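Local structure of 65 kDa virulence protein (Salmonella typhimurium, 2GWL) at residues Thr154-Glu159 with Met195-Ser200. The protein transfers ADP-ribose from NAD(+) to protein arginine, probably of host actin so as to prevent its polymerization, through the ADP-ribosyltransferase domain that forms this chain. Numbering follows the deposited sequence.
Sequences TKLKIE and MRVLNS
K157 and R196 form the hydrogen-bonded pair of two antiparallel strands: K157 N gives to R196 O at 2.8 Å, nearly straight, and R196 N returns a more bent bond to K157 O at 3.0 Å. Further along, K155 O takes L198 N at 2.8 Å. K155 N and L198 O do not bond directly; one water fills the gap, accepting from K155 N at 2.9 Å and donating to L198 O, near the C-terminal residue S200. On the other edge of strand 154-163, backbone bonds to D105 and I103 serve T154 and L156.

The side-chain pairing is E159 with R196. R196 NE meets E159 OE1 at 2.7 Å on the syn side of that oxygen, within the guanidinium plane but 30° out of the carboxylate plane; the second link, R196 NH2 to E159 OE2, is weak and bent, and the two planes stand 52° apart. A bend at chi3 (-56°) turns the guanidinium so that its NE edge meets E159, and E128 takes NH1 in a second salt bridge, so two acids share the guanidinium charge.

The opposite face is apolar: L156 CD2 packs on V197 CG2 at 3.6 Å, T154 CG2 lies against V197 CG1, and M195 and I158 lie side by side, pointing the same way. Here the central strands of the mixed sheet of the ADP-ribosyltransferase fold pair up, with the side chain of L156 about 8 Å from the bound dinucleotide.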
loop_
_atom_site.group_PDB
_atom_site.type_symbol
_atom_site.label_atom_id
_atom_site.label_comp_id
_atom_site.label_asym_id
_atom_site.label_seq_id
_atom_site.Cartn_x
_atom_site.Cartn_y
_atom_site.Cartn_z
ATOM N N THR A 154 -4.496 -6.729 -4.058
ATOM C CA THR A 154 -4.250 -7.629 -2.931
ATOM C C THR A 154 -5.569 -7.898 -2.206
ATOM O O THR A 154 -6.334 -6.965 -1.978
ATOM C CB THR A 154 -3.273 -7.035 -1.961
ATOM O OG1 THR A 154 -2.064 -6.680 -2.640
ATOM C CG2 THR A 154 -2.963 -8.021 -0.853
ATOM N N LYS A 155 -5.833 -9.177 -1.912
ATOM C CA LYS A 155 -7.057 -9.582 -1.286
ATOM C C LYS A 155 -6.728 -9.890 0.175
ATOM O O LYS A 155 -5.807 -10.647 0.449
ATOM C CB LYS A 155 -7.629 -10.817 -1.917
ATOM C CG LYS A 155 -8.037 -10.621 -3.356
ATOM C CD LYS A 155 -8.513 -11.904 -4.043
ATOM C CE LYS A 155 -10.050 -12.050 -4.082
ATOM N NZ LYS A 155 -10.485 -13.310 -4.810
ATOM N N LEU A 156 -7.480 -9.282 1.076
ATOM C CA LEU A 156 -7.154 -9.300 2.536
ATOM C C LEU A 156 -8.370 -9.835 3.273
ATOM O O LEU A 156 -9.517 -9.428 3.002
ATOM C CB LEU A 156 -6.836 -7.927 3.024
ATOM C CG LEU A 156 -5.706 -7.211 2.264
ATOM C CD1 LEU A 156 -5.842 -5.716 2.372
ATOM C CD2 LEU A 156 -4.417 -7.686 2.860
ATOM N N LYS A 157 -8.132 -10.796 4.138
ATOM C CA LYS A 157 -9.232 -11.291 5.026
ATOM C C LYS A 157 -9.140 -10.601 6.388
ATOM O O LYS A 157 -8.063 -10.526 6.946
ATOM C CB LYS A 157 -9.168 -12.784 5.249
ATOM C CG LYS A 157 -10.365 -13.227 6.082
ATOM C CD LYS A 157 -10.466 -14.687 6.207
ATOM C CE LYS A 157 -9.959 -15.233 7.521
ATOM N NZ LYS A 157 -10.255 -16.713 7.673
ATOM N N ILE A 158 -10.267 -10.094 6.902
ATOM C CA ILE A 158 -10.271 -9.453 8.218
ATOM C C ILE A 158 -10.503 -10.558 9.251
ATOM O O ILE A 158 -11.555 -11.233 9.274
ATOM C CB ILE A 158 -11.394 -8.402 8.396
ATOM C CG1 ILE A 158 -11.398 -7.314 7.323
ATOM C CG2 ILE A 158 -11.345 -7.798 9.816
ATOM C CD1 ILE A 158 -10.113 -6.632 7.151
ATOM N N GLU A 159 -9.484 -10.833 10.042
ATOM C CA GLU A 159 -9.536 -11.974 10.981
ATOM C C GLU A 159 -10.036 -11.567 12.369
ATOM O O GLU A 159 -10.923 -12.217 12.936
ATOM C CB GLU A 159 -8.169 -12.622 11.076
ATOM C CG GLU A 159 -7.828 -13.246 9.779
ATOM C CD GLU A 159 -6.699 -14.206 9.831
ATOM O OE1 GLU A 159 -6.810 -15.240 9.138
ATOM O OE2 GLU A 159 -5.672 -13.874 10.474
ATOM N N MET A 195 -5.221 -9.186 9.956
ATOM C CA MET A 195 -5.634 -9.522 8.577
ATOM C C MET A 195 -4.721 -10.564 7.995
ATOM O O MET A 195 -3.646 -10.823 8.511
ATOM C CB MET A 195 -5.530 -8.310 7.652
ATOM C CG MET A 195 -6.072 -7.060 8.121
ATOM S SD MET A 195 -5.754 -5.817 6.872
ATOM C CE MET A 195 -7.366 -5.536 6.292
ATOM N N ARG A 196 -5.151 -11.157 6.879
ATOM C CA ARG A 196 -4.367 -12.159 6.208
ATOM C C ARG A 196 -4.464 -11.907 4.709
ATOM O O ARG A 196 -5.557 -11.769 4.188
ATOM C CB ARG A 196 -4.886 -13.551 6.506
ATOM C CG ARG A 196 -4.091 -14.710 5.931
ATOM C CD ARG A 196 -4.551 -16.055 6.542
ATOM N NE ARG A 196 -4.442 -15.963 7.983
ATOM C CZ ARG A 196 -3.296 -16.051 8.661
ATOM N NH1 ARG A 196 -2.160 -16.360 8.041
ATOM N NH2 ARG A 196 -3.315 -15.885 9.995
ATOM N N VAL A 197 -3.333 -11.836 4.048
ATOM C CA VAL A 197 -3.365 -11.829 2.534
ATOM C C VAL A 197 -3.773 -13.163 1.964
ATOM O O VAL A 197 -3.219 -14.211 2.310
ATOM C CB VAL A 197 -2.018 -11.384 1.934
ATOM C CG1 VAL A 197 -2.069 -11.451 0.359
ATOM C CG2 VAL A 197 -1.691 -9.994 2.394
ATOM N N LEU A 198 -4.774 -13.164 1.081
ATOM C CA LEU A 198 -5.225 -14.412 0.442
ATOM C C LEU A 198 -4.547 -14.512 -0.911
ATOM O O LEU A 198 -4.863 -13.717 -1.791
ATOM C CB LEU A 198 -6.733 -14.416 0.227
ATOM C CG LEU A 198 -7.565 -14.287 1.482
ATOM C CD1 LEU A 198 -9.030 -14.184 1.138
ATOM C CD2 LEU A 198 -7.323 -15.471 2.386
ATOM N N ASN A 199 -3.622 -15.461 -1.064
ATOM C CA ASN A 199 -2.832 -15.598 -2.326
ATOM C C ASN A 199 -3.684 -16.296 -3.356
ATOM O O ASN A 199 -4.617 -17.028 -3.011
ATOM C CB ASN A 199 -1.603 -16.512 -2.178
ATOM C CG ASN A 199 -0.568 -16.001 -1.228
ATOM O OD1 ASN A 199 -0.539 -14.830 -0.900
ATOM N ND2 ASN A 199 0.323 -16.908 -0.781
ATOM N N SER A 200 -3.291 -16.132 -4.614
ATOM C CA SER A 200 -3.760 -16.925 -5.758
ATOM C C SER A 200 -4.663 -16.069 -6.665
ATOM O O SER A 200 -5.051 -14.910 -6.359
ATOM C CB SER A 200 -4.448 -18.217 -5.354
ATOM O OG SER A 200 -4.954 -18.889 -6.488
ATOM O OXT SER A 200 -5.001 -16.547 -7.749
HETATM O O HOH W 1 -4.058 -11.264 -2.896
#